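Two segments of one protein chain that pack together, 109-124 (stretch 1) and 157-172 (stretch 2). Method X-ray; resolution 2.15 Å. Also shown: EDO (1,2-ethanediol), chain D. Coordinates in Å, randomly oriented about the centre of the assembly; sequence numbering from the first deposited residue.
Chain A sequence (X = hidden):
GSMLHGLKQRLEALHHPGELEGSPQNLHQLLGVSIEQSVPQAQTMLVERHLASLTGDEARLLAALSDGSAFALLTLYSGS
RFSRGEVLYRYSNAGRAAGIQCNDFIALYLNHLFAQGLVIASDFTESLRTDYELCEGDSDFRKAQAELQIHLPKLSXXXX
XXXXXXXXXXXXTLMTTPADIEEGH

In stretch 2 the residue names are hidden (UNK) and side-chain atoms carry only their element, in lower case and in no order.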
# COMPACT_ATOMS: atom_id res chain seq x y z
N TYR A 109 12.12 2.01 -5.13
CA TYR A 109 11.35 1.92 -6.37
C TYR A 109 10.40 0.76 -6.32
O TYR A 109 9.25 0.87 -6.74
CB TYR A 109 12.27 1.75 -7.56
CG TYR A 109 13.19 2.91 -7.86
CD1 TYR A 109 12.87 4.23 -7.46
CD2 TYR A 109 14.37 2.71 -8.58
CE1 TYR A 109 13.72 5.29 -7.75
CE2 TYR A 109 15.24 3.80 -8.89
CZ TYR A 109 14.90 5.08 -8.48
OH TYR A 109 15.73 6.15 -8.80
N LEU A 110 10.88 -0.40 -5.87
CA LEU A 110 10.02 -1.58 -5.80
C LEU A 110 8.89 -1.40 -4.80
O LEU A 110 7.76 -1.83 -5.04
CB LEU A 110 10.82 -2.82 -5.50
CG LEU A 110 11.76 -3.31 -6.61
CD1 LEU A 110 12.73 -4.39 -6.07
CD2 LEU A 110 10.95 -3.84 -7.77
N ASN A 111 9.16 -0.74 -3.68
CA ASN A 111 8.09 -0.48 -2.72
C ASN A 111 6.97 0.32 -3.38
O ASN A 111 5.82 -0.01 -3.20
CB ASN A 111 8.58 0.31 -1.52
CG ASN A 111 7.62 0.24 -0.38
OD1 ASN A 111 7.59 -0.76 0.36
ND2 ASN A 111 6.76 1.22 -0.28
N HIS A 112 7.32 1.34 -4.15
CA HIS A 112 6.33 2.13 -4.87
C HIS A 112 5.58 1.33 -5.96
O HIS A 112 4.37 1.41 -6.03
CB HIS A 112 7.01 3.36 -5.51
CG HIS A 112 6.05 4.33 -6.14
ND1 HIS A 112 5.29 5.22 -5.41
CD2 HIS A 112 5.72 4.54 -7.44
CE1 HIS A 112 4.55 5.94 -6.23
NE2 HIS A 112 4.79 5.54 -7.47
N LEU A 113 6.30 0.60 -6.81
CA LEU A 113 5.66 -0.19 -7.87
C LEU A 113 4.68 -1.21 -7.29
O LEU A 113 3.58 -1.37 -7.79
CB LEU A 113 6.70 -0.93 -8.75
CG LEU A 113 7.57 -0.02 -9.61
CD1 LEU A 113 8.68 -0.82 -10.29
CD2 LEU A 113 6.70 0.75 -10.64
N PHE A 114 5.07 -1.86 -6.21
CA PHE A 114 4.16 -2.79 -5.47
C PHE A 114 3.02 -2.03 -4.83
O PHE A 114 1.89 -2.48 -4.96
CB PHE A 114 4.88 -3.67 -4.41
CG PHE A 114 5.55 -4.89 -5.01
CD1 PHE A 114 4.85 -6.06 -5.23
CD2 PHE A 114 6.87 -4.83 -5.43
CE1 PHE A 114 5.47 -7.19 -5.81
CE2 PHE A 114 7.47 -5.92 -6.04
CZ PHE A 114 6.77 -7.12 -6.21
N ALA A 115 3.29 -0.90 -4.17
CA ALA A 115 2.22 -0.20 -3.43
C ALA A 115 1.17 0.25 -4.43
O ALA A 115 -0.03 0.29 -4.10
CB ALA A 115 2.73 0.99 -2.60
N GLN A 116 1.62 0.58 -5.64
CA GLN A 116 0.74 1.06 -6.70
C GLN A 116 0.04 -0.09 -7.49
O GLN A 116 -0.76 0.18 -8.38
CB GLN A 116 1.53 1.95 -7.65
CG GLN A 116 1.82 3.32 -7.12
CD GLN A 116 0.60 4.16 -7.15
OE1 GLN A 116 0.17 4.61 -8.22
NE2 GLN A 116 -0.01 4.39 -5.99
N GLY A 117 0.35 -1.34 -7.18
CA GLY A 117 -0.31 -2.48 -7.79
C GLY A 117 0.15 -2.73 -9.22
O GLY A 117 -0.53 -3.40 -9.97
N LEU A 118 1.33 -2.22 -9.57
CA LEU A 118 1.81 -2.25 -10.94
C LEU A 118 2.60 -3.51 -11.27
O LEU A 118 2.76 -3.83 -12.45
CB LEU A 118 2.69 -1.01 -11.23
CG LEU A 118 2.00 0.36 -11.14
CD1 LEU A 118 2.94 1.56 -11.47
CD2 LEU A 118 0.72 0.36 -12.02
N VAL A 119 3.10 -4.20 -10.24
CA VAL A 119 3.90 -5.41 -10.38
C VAL A 119 3.40 -6.47 -9.38
O VAL A 119 2.68 -6.15 -8.42
CB VAL A 119 5.37 -5.12 -10.12
CG1 VAL A 119 5.95 -4.11 -11.15
CG2 VAL A 119 5.63 -4.64 -8.66
N ILE A 120 3.80 -7.72 -9.59
CA ILE A 120 3.48 -8.80 -8.66
C ILE A 120 4.73 -9.61 -8.41
O ILE A 120 5.69 -9.49 -9.18
CB ILE A 120 2.38 -9.75 -9.17
CG1 ILE A 120 2.75 -10.30 -10.56
CG2 ILE A 120 1.03 -9.05 -9.16
CD1 ILE A 120 1.79 -11.37 -11.07
N ALA A 121 4.71 -10.40 -7.32
CA ALA A 121 5.75 -11.36 -7.00
C ALA A 121 5.20 -12.76 -7.19
O ALA A 121 4.09 -13.04 -6.80
CB ALA A 121 6.23 -11.17 -5.55
N SER A 122 5.95 -13.64 -7.83
CA SER A 122 5.55 -15.05 -7.89
C SER A 122 6.73 -15.85 -7.43
O SER A 122 7.77 -15.30 -6.99
CB SER A 122 5.13 -15.44 -9.32
OG SER A 122 6.20 -15.25 -10.25
N ASP A 123 6.59 -17.17 -7.50
CA ASP A 123 7.62 -18.06 -6.95
C ASP A 123 8.93 -18.02 -7.69
O ASP A 123 9.01 -17.63 -8.86
CB ASP A 123 7.15 -19.51 -6.98
CG ASP A 123 6.25 -19.86 -5.83
OD1 ASP A 123 5.86 -18.94 -5.05
OD2 ASP A 123 5.93 -21.06 -5.71
N PHE A 124 9.92 -18.52 -6.96
CA PHE A 124 11.26 -18.72 -7.42
C PHE A 124 11.28 -19.20 -8.86
O PHE A 124 10.48 -20.05 -9.21
CB PHE A 124 11.88 -19.80 -6.50
CG PHE A 124 13.19 -20.32 -6.96
CD1 PHE A 124 14.34 -19.58 -6.79
CD2 PHE A 124 13.28 -21.58 -7.53
CE1 PHE A 124 15.57 -20.07 -7.19
CE2 PHE A 124 14.49 -22.08 -7.93
CZ PHE A 124 15.65 -21.32 -7.77
N UNK A 157 14.88 -14.36 3.93
CA UNK A 157 14.93 -14.07 2.50
C UNK A 157 14.12 -15.11 1.80
O UNK A 157 14.28 -16.30 2.05
c UNK A 157 18.74 -13.32 2.11
c UNK A 157 17.31 -13.28 2.62
c UNK A 157 16.32 -14.21 1.91
c UNK A 157 16.27 -13.90 0.38
N UNK A 158 13.27 -14.67 0.90
CA UNK A 158 12.62 -15.57 -0.01
C UNK A 158 12.90 -15.14 -1.42
O UNK A 158 12.69 -13.98 -1.78
n UNK A 158 7.23 -16.85 -2.41
c UNK A 158 10.45 -16.68 -0.58
c UNK A 158 7.55 -18.00 -1.83
n UNK A 158 7.03 -19.13 -2.32
c UNK A 158 8.99 -16.88 -0.14
c UNK A 158 11.12 -15.61 0.23
n UNK A 158 8.36 -18.05 -0.77
N UNK A 159 13.36 -16.10 -2.23
CA UNK A 159 13.60 -15.89 -3.63
C UNK A 159 12.28 -15.96 -4.40
O UNK A 159 11.56 -16.94 -4.36
n UNK A 159 20.45 -18.29 -4.05
n UNK A 159 18.85 -19.69 -4.92
c UNK A 159 16.01 -16.75 -3.63
c UNK A 159 16.83 -17.95 -4.04
c UNK A 159 19.19 -18.58 -4.26
n UNK A 159 18.25 -17.74 -3.83
c UNK A 159 14.59 -16.89 -4.18
N UNK A 160 11.99 -14.88 -5.10
CA UNK A 160 10.76 -14.75 -5.85
C UNK A 160 11.06 -14.20 -7.26
O UNK A 160 12.23 -13.98 -7.63
o UNK A 160 8.40 -12.37 -3.05
o UNK A 160 7.70 -14.20 -2.08
c UNK A 160 9.80 -13.86 -5.05
c UNK A 160 9.43 -14.45 -3.67
c UNK A 160 8.44 -13.61 -2.88
N UNK A 161 10.01 -14.01 -8.03
CA UNK A 161 10.12 -13.52 -9.38
C UNK A 161 9.25 -12.27 -9.59
O UNK A 161 8.06 -12.27 -9.25
o UNK A 161 10.48 -15.80 -10.06
c UNK A 161 9.92 -14.16 -11.79
c UNK A 161 9.70 -14.62 -10.35
N UNK A 162 9.84 -11.21 -10.13
CA UNK A 162 9.15 -9.94 -10.33
C UNK A 162 8.55 -9.95 -11.70
O UNK A 162 9.25 -10.25 -12.65
c UNK A 162 8.67 -6.94 -9.33
c UNK A 162 9.65 -7.34 -10.46
c UNK A 162 10.88 -6.40 -10.55
c UNK A 162 10.14 -8.78 -10.23
N UNK A 163 7.28 -9.59 -11.81
CA UNK A 163 6.59 -9.42 -13.09
C UNK A 163 5.62 -8.25 -13.05
O UNK A 163 5.19 -7.88 -12.00
n UNK A 163 6.06 -14.20 -13.06
c UNK A 163 5.72 -10.61 -13.41
n UNK A 163 7.41 -15.96 -13.49
c UNK A 163 6.42 -11.90 -13.39
n UNK A 163 6.85 -14.54 -15.19
c UNK A 163 6.78 -14.90 -13.92
c UNK A 163 5.36 -12.99 -13.39
N UNK A 164 5.22 -7.78 -14.23
CA UNK A 164 4.15 -6.81 -14.37
C UNK A 164 2.83 -7.45 -13.93
O UNK A 164 2.61 -8.63 -14.15
c UNK A 164 3.37 -7.30 -16.79
c UNK A 164 3.24 -4.97 -15.85
c UNK A 164 4.04 -6.27 -15.83
c UNK A 164 3.51 -4.15 -17.10
N UNK A 165 1.99 -6.67 -13.26
CA UNK A 165 0.65 -7.11 -12.84
C UNK A 165 -0.36 -6.84 -13.96
O UNK A 165 -0.09 -6.06 -14.87
c UNK A 165 0.21 -6.33 -11.61
o UNK A 165 -0.16 -4.99 -11.94
N UNK A 166 -1.54 -7.46 -13.89
CA UNK A 166 -2.67 -7.15 -14.78
C UNK A 166 -3.01 -5.66 -14.81
O UNK A 166 -3.37 -5.12 -15.85
c UNK A 166 -3.19 -9.05 -13.47
c UNK A 166 -1.88 -8.51 -12.92
c UNK A 166 -3.82 -7.93 -14.16
N UNK A 167 -2.90 -5.00 -13.66
CA UNK A 167 -3.21 -3.60 -13.60
C UNK A 167 -2.12 -2.80 -14.30
O UNK A 167 -2.40 -1.83 -15.01
c UNK A 167 -5.91 -3.53 -11.97
c UNK A 167 -3.38 -3.16 -12.14
c UNK A 167 -4.54 -3.81 -11.34
c UNK A 167 -4.55 -3.33 -9.87
N UNK A 168 -0.87 -3.18 -14.09
CA UNK A 168 0.21 -2.49 -14.78
C UNK A 168 0.10 -2.68 -16.30
O UNK A 168 0.31 -1.75 -17.09
N UNK A 169 -0.34 -3.86 -16.71
CA UNK A 169 -0.46 -4.15 -18.12
C UNK A 169 -1.61 -3.33 -18.69
O UNK A 169 -1.49 -2.77 -19.76
c UNK A 169 -0.76 -6.13 -19.75
c UNK A 169 -1.08 -7.68 -19.76
c UNK A 169 0.09 -9.15 -18.05
n UNK A 169 -0.94 -9.16 -17.17
n UNK A 169 0.04 -8.49 -19.22
n UNK A 169 1.20 -9.82 -17.75
c UNK A 169 -0.67 -5.64 -18.31
N UNK A 170 -2.72 -3.25 -17.94
CA UNK A 170 -3.87 -2.51 -18.40
C UNK A 170 -3.51 -1.06 -18.54
O UNK A 170 -3.83 -0.44 -19.54
o UNK A 170 -7.34 -2.59 -15.86
c UNK A 170 -7.47 -2.04 -16.96
c UNK A 170 -6.29 -1.84 -17.89
c UNK A 170 -5.06 -2.63 -17.43
n UNK A 170 -8.64 -1.64 -17.42
N UNK A 171 -2.79 -0.51 -17.55
CA UNK A 171 -2.35 0.91 -17.63
C UNK A 171 -1.37 1.16 -18.80
O UNK A 171 -1.48 2.17 -19.53
c UNK A 171 -2.74 1.68 -15.20
c UNK A 171 -1.72 1.36 -16.31
c UNK A 171 -2.00 1.68 -13.87
c UNK A 171 -3.49 3.01 -15.56
N UNK A 172 -0.42 0.25 -18.95
CA UNK A 172 0.54 0.35 -20.05
C UNK A 172 -0.18 0.40 -21.37
O UNK A 172 0.09 1.25 -22.18
n UNK A 172 4.32 -0.44 -22.42
c UNK A 172 5.32 1.54 -18.98
c UNK A 172 6.01 0.96 -21.20
c UNK A 172 3.84 0.23 -20.34
c UNK A 172 4.11 0.88 -19.13
c UNK A 172 2.75 -0.55 -20.83
c UNK A 172 1.48 -0.85 -20.08
c UNK A 172 4.81 0.26 -21.35
c UNK A 172 3.07 -0.92 -22.10
c UNK A 172 6.25 1.58 -20.01
C1 EDO D . 8.28 -3.88 -1.10
O1 EDO D . 8.65 -3.15 0.08
C2 EDO D . 6.78 -4.12 -1.18
O2 EDO D . 6.58 -5.37 -1.81
O HOH W 1 7.47 -17.39 -11.17
O HOH W 2 9.39 -18.89 -4.05

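Position 157 carries four carbons, forked at the first with one arm two carbons long, out of reach of stretch 1: I157. Position 158 has three carbons, a nitrogen, then a carbon bearing two more nitrogens, one of them beside the D123 carboxylate. This is R158, whose NH1 meets D123 OD1 at 3.0 Å, a salt bridge at the guanidinium edge. Position 159 repeats that pattern, its CB near the plane of the F124 ring, 3.8 Å from F124 CD1: R159.

Position 160 shows three carbons, the third with two oxygens, one close to A121. This is E160, with OE1 3.5 Å from A121 CB; its OE2 accepts from R158 NH2 at 2.7 Å, a salt bridge within the stretch, so one guanidinium serves two carboxylates. Position 161 is one carbon bearing an oxygen and a carbon; the oxygen reaches the D123 carbonyl. This is T161, whose OG1 donates to D123 O at 2.6 Å. Position 162 has four carbons forked at the second, touching L110, F114 and V119, hence L162. Its CD1 lies 3.6 Å from F114 CE2 and 3.9 Å from V119 CB, its CD2 3.8 Å from L110 CD2, joining strand to helix.

Position 163 repeats the pattern of 158, its chain nitrogen at the S122 hydroxyl: R163. NE donates to S122 OG at 3.0 Å, and a water links R163 NH2, S122 OG and D123 O. Position 164, four carbons forked at the first with one longer arm, points away yet nears the L118 carbonyl: I164, CG1 3.6 Å from L118 O.

Position 165 has one carbon and one oxygen, which meets the G117 carbonyl: S165. OG donates to G117 O at 2.6 Å and accepts from the backbone N of position 168 at 2.9 Å, capping the helix. At 166 three carbons close a ring onto the backbone nitrogen: P166. Position 167, four carbons forked at the second, has CB 3.6 Å from G117 O: L167. Position 168 has no side-chain atoms; a CB would fall 2.3 Å from L118 O, a clash. It is G168.

Position 169 matches 158, and 170 ends in a carbon with one oxygen and one nitrogen; neither makes contact: R169, Q170. Position 171, four carbons forked at the second, packs on L118: L171, CD1 3.5 Å from L118 CD2. Position 172, fused rings with one nitrogen, is out of reach: W172.

The contact works through antiparallel pairing. I120 N to R163 O and S122 N to T161 O, 2.8 and 2.9 Å, are each returned by a reciprocal bond. L162 and A121 share one sheet face, R163 and S122 the other. S165 ties the turn at G117 to its own helix.

Stretch 2 157-172: IRRETLRISPLGRQLW
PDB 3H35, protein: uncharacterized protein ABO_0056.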